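Local atomic coordinates of catalase (Exiguobacterium oxidotolerans, PDB entry 2J2M), a protein that catalyses the breakdown of hydrogen peroxide to water and oxygen at a haem iron, as a tetrameric haem catalase. Residues T76-L81 with V319-M324; G112-F117 with V313-G318; Y118-N123 with C358-V363. One frame throughout, in Å; residues are numbered along the deposited sequence.

Interaction 1. Residues T76-L81 with V319-M324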
loop_
_atom_site.group_PDB
_atom_site.type_symbol
_atom_site.label_atom_id
_atom_site.label_comp_id
_atom_site.label_asym_id
_atom_site.label_seq_id
_atom_site.Cartn_x
_atom_site.Cartn_y
_atom_site.Cartn_z
ATOM N N THR A 76 19.349 35.847 -9.385
ATOM C CA THR A 76 19.067 34.892 -8.350
ATOM C C THR A 76 20.250 34.698 -7.430
ATOM O O THR A 76 21.407 34.785 -7.849
ATOM C CB THR A 76 18.577 33.481 -8.880
ATOM O OG1 THR A 76 18.237 32.640 -7.758
ATOM C CG2 THR A 76 19.649 32.775 -9.718
ATOM N N LYS A 77 19.921 34.408 -6.181
ATOM C CA LYS A 77 20.905 34.106 -5.163
ATOM C C LYS A 77 21.004 32.595 -4.991
ATOM O O LYS A 77 21.486 32.131 -3.957
ATOM C CB LYS A 77 20.544 34.769 -3.830
ATOM C CG LYS A 77 19.138 34.441 -3.362
ATOM C CD LYS A 77 18.968 34.637 -1.848
ATOM C CE LYS A 77 17.524 34.505 -1.465
ATOM N NZ LYS A 77 17.377 34.891 -0.052
ATOM N N ALA A 78 20.538 31.837 -5.989
ATOM C CA ALA A 78 20.707 30.390 -6.000
ATOM C C ALA A 78 22.188 30.092 -5.927
ATOM O O ALA A 78 22.952 30.561 -6.788
ATOM C CB ALA A 78 20.115 29.789 -7.253
ATOM N N ALA A 79 22.581 29.330 -4.895
ATOM C CA ALA A 79 23.995 29.002 -4.616
ATOM C C ALA A 79 24.766 28.465 -5.816
ATOM O O ALA A 79 25.874 28.945 -6.110
ATOM C CB ALA A 79 24.108 28.026 -3.460
ATOM N N PHE A 80 24.190 27.493 -6.528
ATOM C CA PHE A 80 24.933 26.877 -7.622
ATOM C C PHE A 80 25.165 27.815 -8.816
ATOM O O PHE A 80 26.043 27.573 -9.634
ATOM C CB PHE A 80 24.332 25.526 -8.039
ATOM C CG PHE A 80 23.151 25.626 -8.981
ATOM C CD1 PHE A 80 21.848 25.846 -8.489
ATOM C CD2 PHE A 80 23.331 25.455 -10.355
ATOM C CE1 PHE A 80 20.756 25.905 -9.360
ATOM C CE2 PHE A 80 22.253 25.507 -11.225
ATOM C CZ PHE A 80 20.965 25.740 -10.730
ATOM N N LEU A 81 24.397 28.898 -8.884
ATOM C CA LEU A 81 24.439 29.787 -10.047
ATOM C C LEU A 81 25.249 31.061 -9.837
ATOM O O LEU A 81 25.240 31.946 -10.693
ATOM C CB LEU A 81 23.011 30.131 -10.475
ATOM C CG LEU A 81 22.282 29.698 -11.760
ATOM C CD1 LEU A 81 22.884 28.488 -12.484
ATOM C CD2 LEU A 81 20.767 29.535 -11.485
ATOM N N VAL A 319 9.808 21.959 -6.443
ATOM C CA VAL A 319 10.988 21.612 -5.649
ATOM C C VAL A 319 12.129 22.549 -6.106
ATOM O O VAL A 319 12.830 22.302 -7.092
ATOM C CB VAL A 319 11.309 20.085 -5.708
ATOM C CG1 VAL A 319 12.737 19.761 -5.204
ATOM C CG2 VAL A 319 10.303 19.326 -4.871
ATOM N N LEU A 320 12.271 23.658 -5.380
ATOM C CA LEU A 320 13.167 24.748 -5.790
ATOM C C LEU A 320 14.182 25.044 -4.716
ATOM O O LEU A 320 13.928 24.759 -3.560
ATOM C CB LEU A 320 12.353 26.015 -6.066
ATOM C CG LEU A 320 11.257 25.909 -7.129
ATOM C CD1 LEU A 320 10.465 27.175 -7.102
ATOM C CD2 LEU A 320 11.886 25.712 -8.478
ATOM N N VAL A 321 15.316 25.623 -5.091
ATOM C CA VAL A 321 16.341 25.993 -4.118
ATOM C C VAL A 321 16.200 27.469 -3.726
ATOM O O VAL A 321 15.521 28.212 -4.416
ATOM C CB VAL A 321 17.781 25.686 -4.617
ATOM C CG1 VAL A 321 18.106 24.182 -4.479
ATOM C CG2 VAL A 321 18.015 26.225 -6.049
ATOM N N PRO A 322 16.810 27.896 -2.597
ATOM C CA PRO A 322 16.610 29.316 -2.242
ATOM C C PRO A 322 17.098 30.195 -3.387
ATOM O O PRO A 322 18.127 29.884 -4.014
ATOM C CB PRO A 322 17.470 29.493 -0.967
ATOM C CG PRO A 322 17.558 28.073 -0.350
ATOM C CD PRO A 322 17.631 27.166 -1.598
ATOM N N GLY A 323 16.355 31.257 -3.692
ATOM C CA GLY A 323 16.658 32.104 -4.834
ATOM C C GLY A 323 15.621 31.857 -5.914
ATOM O O GLY A 323 15.583 32.553 -6.932
ATOM N N MET A 324 14.767 30.854 -5.678
ATOM C CA MET A 324 13.774 30.418 -6.651
ATOM C C MET A 324 12.428 30.276 -5.986
ATOM O O MET A 324 12.343 29.726 -4.889
ATOM C CB MET A 324 14.174 29.076 -7.256
ATOM C CG MET A 324 15.354 29.153 -8.210
ATOM S SD MET A 324 15.688 27.519 -8.855
ATOM C CE MET A 324 17.166 27.860 -9.865
HETATM O O HOH W 1 20.391 27.950 -3.491
#
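A78 and G323 bring their backbones to 4.5 Å, CA to CA, where residues 76-81 pass the tip of a type II beta turn from V321 to M324. The one direct hydrogen bond across the contact starts at T76: OG1 lies anti to the backbone N (chi1 -176°) and gives its proton to G323 O at 2.8 Å, coming from above the carbonyl plane. The same OG1 accepts from A78 N at 3.0 Å, closing an ST turn, so one hydroxyl both donates to the beta turn and accepts from its own loop. An alanine in place of T76 would probably leave G323 O without this donor and A78 N without its acceptor, loosening the ST turn. At phi 108° a CB on G323 would jam against P322 O, and it would also run into T76 OG1 and A78 N; K77 CG lies 3.7 Å from G323 CA. A loop between strands 59-68 and 87-95 of the catalase beta-barrel here meets the lead-in to strand 324-326; K77 and G323 both make backbone hydrogen bonds with V204 of strand 201-204. A78 CA makes a CH...O contact with P322 O, and a water links that carbonyl to A79 N. The extended M324 chain crosses F80 at about a right angle, M324 CE standing 4.1 Å from F80 CE1, while V321 CG2 meets the edge of the F80 ring.

Interaction 2. Residues G112-F117 with V313-G318; sequences GFSVKF and VGFNPG. With HEM (protoporphyrin IX containing Fe), chain E.
F315 lays its ring against S114 and K116, in residues 112-117 of strand 112-119 of the catalase beta-barrel, right beside the haem. S114 CB stands over the centre of one ring face, 3.7 Å from the centroid and 10° off the normal, a CH-pi contact. On the opposite face V313 CG2 lies offset toward the rim, so the ring is held between S114 of the barrel and V313, two residues earlier in its own loop. With CG anti to the carbonyl carbon, the ring reaches across to the strand. Its edge meets K116 N, 3.5 Å from F315 CE1, and the haem, where F315 CD2 comes within 3.5 Å of propionate oxygen O1A, which lies in the ring plane. S114 OG touches the propionate carbon CBA at 3.3 Å. F315 and S114 thus belong to the wall of the haem pocket on the propionate side, where R53, R93, Q343 and R346 hydrogen-bond to the haem. G112, at the start of the strand, sets its CA 3.4 Å from the haem methyl CMA, and a side chain there would collide with it. K116 carries the polar part of the contact. Its chain leaves the strand extended, then folds back at chi3 and chi4, CE packing on V313 CG2 while the buried ammonium forms a salt bridge with D125 of strand 122-129. That ammonium also grips the loop backbone: K116 NZ donates to G314 O at 3.0 Å, with a C=O...N angle of 154° and a tilt of 16° from the carbonyl plane.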
loop_
_atom_site.group_PDB
_atom_site.type_symbol
_atom_site.label_atom_id
_atom_site.label_comp_id
_atom_site.label_asym_id
_atom_site.label_seq_id
_atom_site.Cartn_x
_atom_site.Cartn_y
_atom_site.Cartn_z
ATOM N N GLY A 112 8.295 14.926 -22.316
ATOM C CA GLY A 112 8.786 15.367 -21.012
ATOM C C GLY A 112 10.299 15.545 -20.987
ATOM O O GLY A 112 11.041 14.763 -21.606
ATOM N N PHE A 113 10.735 16.578 -20.261
ATOM C CA PHE A 113 12.136 16.978 -20.124
ATOM C C PHE A 113 12.414 17.342 -18.638
ATOM O O PHE A 113 12.193 18.471 -18.196
ATOM C CB PHE A 113 12.403 18.177 -21.068
ATOM C CG PHE A 113 13.870 18.509 -21.271
ATOM C CD1 PHE A 113 14.715 18.719 -20.194
ATOM C CD2 PHE A 113 14.387 18.646 -22.567
ATOM C CE1 PHE A 113 16.060 19.038 -20.397
ATOM C CE2 PHE A 113 15.717 18.965 -22.786
ATOM C CZ PHE A 113 16.556 19.161 -21.690
ATOM N N SER A 114 12.870 16.365 -17.868
ATOM C CA SER A 114 13.009 16.525 -16.424
ATOM C C SER A 114 14.483 16.415 -15.996
ATOM O O SER A 114 15.193 15.477 -16.387
ATOM C CB SER A 114 12.150 15.477 -15.667
ATOM O OG SER A 114 10.763 15.615 -15.946
ATOM N N VAL A 115 14.919 17.361 -15.169
ATOM C CA VAL A 115 16.299 17.408 -14.665
ATOM C C VAL A 115 16.340 17.728 -13.159
ATOM O O VAL A 115 15.890 18.793 -12.724
ATOM C CB VAL A 115 17.180 18.402 -15.464
ATOM C CG1 VAL A 115 18.608 18.447 -14.897
ATOM C CG2 VAL A 115 17.223 18.003 -16.919
ATOM N N LYS A 116 16.863 16.771 -12.388
ATOM C CA LYS A 116 17.099 16.912 -10.944
ATOM C C LYS A 116 18.544 17.364 -10.720
ATOM O O LYS A 116 19.495 16.685 -11.160
ATOM C CB LYS A 116 16.856 15.570 -10.215
ATOM C CG LYS A 116 17.036 15.605 -8.676
ATOM C CD LYS A 116 16.687 14.264 -7.965
ATOM C CE LYS A 116 15.202 13.912 -8.020
ATOM N NZ LYS A 116 14.331 15.041 -7.580
ATOM N N PHE A 117 18.692 18.507 -10.047
ATOM C CA PHE A 117 19.998 19.124 -9.763
ATOM C C PHE A 117 20.266 18.892 -8.309
ATOM O O PHE A 117 19.510 19.360 -7.468
ATOM C CB PHE A 117 19.982 20.641 -9.989
ATOM C CG PHE A 117 19.813 21.053 -11.420
ATOM C CD1 PHE A 117 18.604 20.842 -12.090
ATOM C CD2 PHE A 117 20.853 21.701 -12.093
ATOM C CE1 PHE A 117 18.447 21.274 -13.433
ATOM C CE2 PHE A 117 20.715 22.118 -13.408
ATOM C CZ PHE A 117 19.509 21.895 -14.087
ATOM N N VAL A 313 12.845 7.600 -9.513
ATOM C CA VAL A 313 12.951 9.039 -9.356
ATOM C C VAL A 313 11.581 9.722 -9.339
ATOM O O VAL A 313 10.661 9.325 -10.059
ATOM C CB VAL A 313 13.889 9.709 -10.436
ATOM C CG1 VAL A 313 13.273 9.689 -11.858
ATOM C CG2 VAL A 313 14.305 11.139 -10.004
ATOM N N GLY A 314 11.459 10.745 -8.507
ATOM C CA GLY A 314 10.352 11.672 -8.595
ATOM C C GLY A 314 10.837 13.100 -8.721
ATOM O O GLY A 314 11.785 13.496 -8.041
ATOM N N PHE A 315 10.199 13.874 -9.601
ATOM C CA PHE A 315 10.495 15.295 -9.739
ATOM C C PHE A 315 9.254 16.145 -9.452
ATOM O O PHE A 315 8.123 15.685 -9.600
ATOM C CB PHE A 315 10.945 15.655 -11.149
ATOM C CG PHE A 315 11.989 14.764 -11.748
ATOM C CD1 PHE A 315 13.334 15.128 -11.713
ATOM C CD2 PHE A 315 11.620 13.623 -12.461
ATOM C CE1 PHE A 315 14.297 14.332 -12.340
ATOM C CE2 PHE A 315 12.569 12.832 -13.086
ATOM C CZ PHE A 315 13.915 13.179 -13.022
ATOM N N ASN A 316 9.479 17.400 -9.074
ATOM C CA ASN A 316 8.398 18.354 -8.803
ATOM C C ASN A 316 8.901 19.748 -9.152
ATOM O O ASN A 316 9.933 20.159 -8.635
ATOM C CB ASN A 316 7.938 18.284 -7.323
ATOM C CG ASN A 316 6.770 19.237 -7.012
ATOM O OD1 ASN A 316 6.460 20.126 -7.797
ATOM N ND2 ASN A 316 6.131 19.052 -5.868
ATOM N N PRO A 317 8.203 20.457 -10.065
ATOM C CA PRO A 317 8.634 21.825 -10.473
ATOM C C PRO A 317 8.658 22.830 -9.319
ATOM O O PRO A 317 9.298 23.865 -9.412
ATOM C CB PRO A 317 7.582 22.256 -11.512
ATOM C CG PRO A 317 6.436 21.276 -11.369
ATOM C CD PRO A 317 7.011 19.997 -10.810
ATOM N N GLY A 318 7.948 22.532 -8.244
ATOM C CA GLY A 318 7.970 23.404 -7.097
ATOM C C GLY A 318 8.943 22.905 -6.060
ATOM O O GLY A 318 8.878 23.342 -4.912
HETATM C CHA HEM E . 4.454 13.919 -14.827
HETATM C CHB HEM E . 5.421 17.820 -17.597
HETATM C CHC HEM E . 1.195 19.734 -16.273
HETATM C CHD HEM E . 0.552 16.225 -13.029
HETATM C C1A HEM E . 5.114 14.820 -15.658
HETATM C C2A HEM E . 6.455 14.682 -16.224
HETATM C C3A HEM E . 6.717 15.767 -16.992
HETATM C C4A HEM E . 5.558 16.619 -16.944
HETATM C CMA HEM E . 8.000 16.091 -17.796
HETATM C CAA HEM E . 7.380 13.463 -15.972
HETATM C CBA HEM E . 8.331 13.659 -14.788
HETATM C CGA HEM E . 9.197 12.421 -14.721
HETATM O O1A HEM E . 9.071 11.627 -13.750
HETATM O O2A HEM E . 10.005 12.212 -15.666
HETATM C C1B HEM E . 4.397 18.715 -17.438
HETATM C C2B HEM E . 4.365 20.091 -17.907
HETATM C C3B HEM E . 3.188 20.594 -17.534
HETATM C C4B HEM E . 2.453 19.575 -16.825
HETATM C CMB HEM E . 5.499 20.850 -18.652
HETATM C CAB HEM E . 2.676 22.029 -17.743
HETATM C CBB HEM E . 2.859 22.678 -18.888
HETATM C C1C HEM E . 0.677 19.030 -15.219
HETATM C C2C HEM E . -0.440 19.411 -14.377
HETATM C C3C HEM E . -0.592 18.423 -13.474
HETATM C C4C HEM E . 0.406 17.397 -13.728
HETATM C CMC HEM E . -1.269 20.727 -14.470
HETATM C CAC HEM E . -1.654 18.315 -12.354
HETATM C CBC HEM E . -1.553 19.018 -11.220
HETATM C C1D HEM E . 1.504 15.246 -13.205
HETATM C C2D HEM E . 1.588 14.023 -12.432
HETATM C C3D HEM E . 2.818 13.306 -12.986
HETATM C C4D HEM E . 3.348 14.165 -14.039
HETATM C CMD HEM E . 0.654 13.578 -11.256
HETATM C CAD HEM E . 3.396 11.956 -12.523
HETATM C CBD HEM E . 4.636 12.258 -11.679
HETATM C CGD HEM E . 5.116 11.048 -10.900
HETATM O O1D HEM E . 4.416 9.985 -10.811
HETATM O O2D HEM E . 6.224 11.159 -10.335
HETATM N NA HEM E . 4.613 16.022 -16.124
HETATM N NB HEM E . 3.215 18.431 -16.788
HETATM N NC HEM E . 1.164 17.807 -14.791
HETATM N ND HEM E . 2.547 15.290 -14.116
HETATM FE FE HEM E . 3.033 17.008 -15.222
#

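Interaction 3. Residues Y118-N123 with C358-V363; sequences YTEEGN and CPFAQV
F360 and Y118 meet through their CB atoms, 4.0 Å apart, in a contact that contains no direct hydrogen bond between its segments. Its polar link is a single water, which donates to T119 O and to N123 OD1 and accepts from F360 N, each at 2.8 Å; one molecule therefore ties T119, at the start of the hairpin turn, and N123, just after it, to the backbone N of F360. The van der Waals contacts spread round this water. N123 crosses P359 at about a right angle, its OD1 3.2 Å from P359 CA. The Y118 ring turns its edge to the carbonyl of C358, CD2 lying 3.4 Å from C358 O, while its OH is hydrogen-bonded to I356 O. F360 CG is anti to the backbone N (chi1 162°), which carries the ring out alongside E120; the two side chains point the same way, with carboxylate and ring planes 33° apart and E120 OE2 3.5 Å from F360 CE2. A361 CB packs against both E120 O and G122 N. The second subunit reaches the same spot, its Q12 packing on N123 and P359. The turn, type I from T119 to G122, joins strands 112-119 and 122-129 as a beta-hairpin, and the long loop between helix 330-346 and strand 403-404 runs past the hairpin's end.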
loop_
_atom_site.group_PDB
_atom_site.type_symbol
_atom_site.label_atom_id
_atom_site.label_comp_id
_atom_site.label_asym_id
_atom_site.label_seq_id
_atom_site.Cartn_x
_atom_site.Cartn_y
_atom_site.Cartn_z
ATOM N N TYR A 118 21.338 18.167 -8.010
ATOM C CA TYR A 118 21.693 17.871 -6.638
ATOM C C TYR A 118 22.642 18.936 -6.202
ATOM O O TYR A 118 23.839 18.787 -6.315
ATOM C CB TYR A 118 22.337 16.502 -6.528
ATOM C CG TYR A 118 21.499 15.347 -7.066
ATOM C CD1 TYR A 118 21.577 14.971 -8.413
ATOM C CD2 TYR A 118 20.659 14.607 -6.224
ATOM C CE1 TYR A 118 20.832 13.889 -8.916
ATOM C CE2 TYR A 118 19.944 13.515 -6.699
ATOM C CZ TYR A 118 20.021 13.168 -8.051
ATOM O OH TYR A 118 19.297 12.089 -8.542
ATOM N N THR A 119 22.065 20.027 -5.716
ATOM C CA THR A 119 22.763 21.265 -5.349
ATOM C C THR A 119 23.290 21.294 -3.895
ATOM O O THR A 119 22.784 20.584 -3.038
ATOM C CB THR A 119 21.752 22.424 -5.547
ATOM O OG1 THR A 119 21.783 22.859 -6.917
ATOM C CG2 THR A 119 22.010 23.571 -4.632
ATOM N N GLU A 120 24.275 22.145 -3.623
ATOM C CA GLU A 120 24.776 22.339 -2.242
ATOM C C GLU A 120 23.718 22.879 -1.231
ATOM O O GLU A 120 23.830 22.646 -0.032
ATOM C CB GLU A 120 26.073 23.175 -2.238
ATOM C CG GLU A 120 27.012 22.809 -1.068
ATOM C CD GLU A 120 28.510 22.827 -1.436
ATOM O OE1 GLU A 120 29.088 23.941 -1.552
ATOM O OE2 GLU A 120 29.110 21.731 -1.594
ATOM N N GLU A 121 22.689 23.565 -1.737
ATOM C CA GLU A 121 21.552 24.046 -0.922
ATOM C C GLU A 121 20.242 23.291 -1.183
ATOM O O GLU A 121 19.157 23.879 -1.080
ATOM C CB GLU A 121 21.338 25.566 -1.110
ATOM C CG GLU A 121 22.484 26.426 -0.538
ATOM C CD GLU A 121 22.155 27.913 -0.450
ATOM O OE1 GLU A 121 21.192 28.407 -1.114
ATOM O OE2 GLU A 121 22.896 28.603 0.284
ATOM N N GLY A 122 20.337 22.006 -1.535
ATOM C CA GLY A 122 19.140 21.203 -1.848
ATOM C C GLY A 122 18.929 20.800 -3.307
ATOM O O GLY A 122 19.679 21.207 -4.221
ATOM N N ASN A 123 17.915 19.967 -3.525
ATOM C CA ASN A 123 17.526 19.590 -4.891
ATOM C C ASN A 123 16.621 20.648 -5.534
ATOM O O ASN A 123 15.686 21.165 -4.887
ATOM C CB ASN A 123 16.850 18.204 -4.944
ATOM C CG ASN A 123 17.816 17.049 -4.601
ATOM O OD1 ASN A 123 19.015 17.269 -4.340
ATOM N ND2 ASN A 123 17.282 15.815 -4.577
ATOM N N CYS A 358 17.665 11.210 -2.999
ATOM C CA CYS A 358 18.396 11.806 -1.881
ATOM C C CYS A 358 19.163 13.073 -2.319
ATOM O O CYS A 358 19.862 13.060 -3.345
ATOM C CB CYS A 358 19.344 10.767 -1.283
ATOM S SG CYS A 358 19.762 11.074 0.459
ATOM N N PRO A 359 19.046 14.171 -1.543
ATOM C CA PRO A 359 19.816 15.388 -1.854
ATOM C C PRO A 359 21.320 15.144 -1.685
ATOM O O PRO A 359 21.714 14.158 -1.068
ATOM C CB PRO A 359 19.341 16.399 -0.812
ATOM C CG PRO A 359 18.125 15.805 -0.166
ATOM C CD PRO A 359 18.232 14.316 -0.320
ATOM N N PHE A 360 22.146 16.024 -2.254
ATOM C CA PHE A 360 23.569 16.007 -1.981
ATOM C C PHE A 360 23.794 16.664 -0.622
ATOM O O PHE A 360 24.703 16.266 0.126
ATOM C CB PHE A 360 24.340 16.758 -3.058
ATOM C CG PHE A 360 25.734 17.150 -2.647
ATOM C CD1 PHE A 360 26.816 16.297 -2.904
ATOM C CD2 PHE A 360 25.969 18.372 -2.008
ATOM C CE1 PHE A 360 28.111 16.655 -2.524
ATOM C CE2 PHE A 360 27.256 18.742 -1.612
ATOM C CZ PHE A 360 28.335 17.880 -1.870
ATOM N N ALA A 361 22.984 17.683 -0.333
ATOM C CA ALA A 361 22.986 18.365 0.958
ATOM C C ALA A 361 22.414 17.448 2.039
ATOM O O ALA A 361 21.434 16.735 1.790
ATOM C CB ALA A 361 22.158 19.616 0.863
ATOM N N GLN A 362 23.008 17.459 3.231
ATOM C CA GLN A 362 22.503 16.663 4.349
ATOM C C GLN A 362 21.073 17.088 4.711
ATOM O O GLN A 362 20.703 18.272 4.602
ATOM C CB GLN A 362 23.469 16.706 5.549
ATOM C CG GLN A 362 23.088 15.837 6.835
ATOM C CD GLN A 362 22.681 14.352 6.578
ATOM O OE1 GLN A 362 22.162 14.000 5.511
ATOM N NE2 GLN A 362 22.894 13.491 7.592
ATOM N N VAL A 363 20.260 16.101 5.080
ATOM C CA VAL A 363 18.862 16.327 5.476
ATOM C C VAL A 363 18.832 16.215 6.977
ATOM O O VAL A 363 19.207 15.181 7.512
ATOM C CB VAL A 363 17.889 15.266 4.859
ATOM C CG1 VAL A 363 16.447 15.439 5.408
ATOM C CG2 VAL A 363 17.910 15.342 3.336
HETATM O O HOH W 2 20.972 18.463 -2.813
#

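Overall arrangement
Strand 112-119 ties the three contacts together: interaction 2 uses its body and interaction 3 its end and the turn into strand 122-129, while F80 of interaction 1 packs on F117 and T119. Interaction 2 lies deepest, its centre about 7 Å from the centre of the chain, and joins an aromatic CH-pi contact to a buried charge beside the haem. The centres of interactions 1 and 3 lie about 20 and 21 Å from the centre of the chain, and the second subunit touches both. Interaction 1 is still buried and mixes a direct hydroxyl bond with apolar packing; interaction 3, only partly buried, has only a bridging water as its polar link, beside van der Waals packing. Interactions 1 and 2 draw on consecutive pieces of one loop.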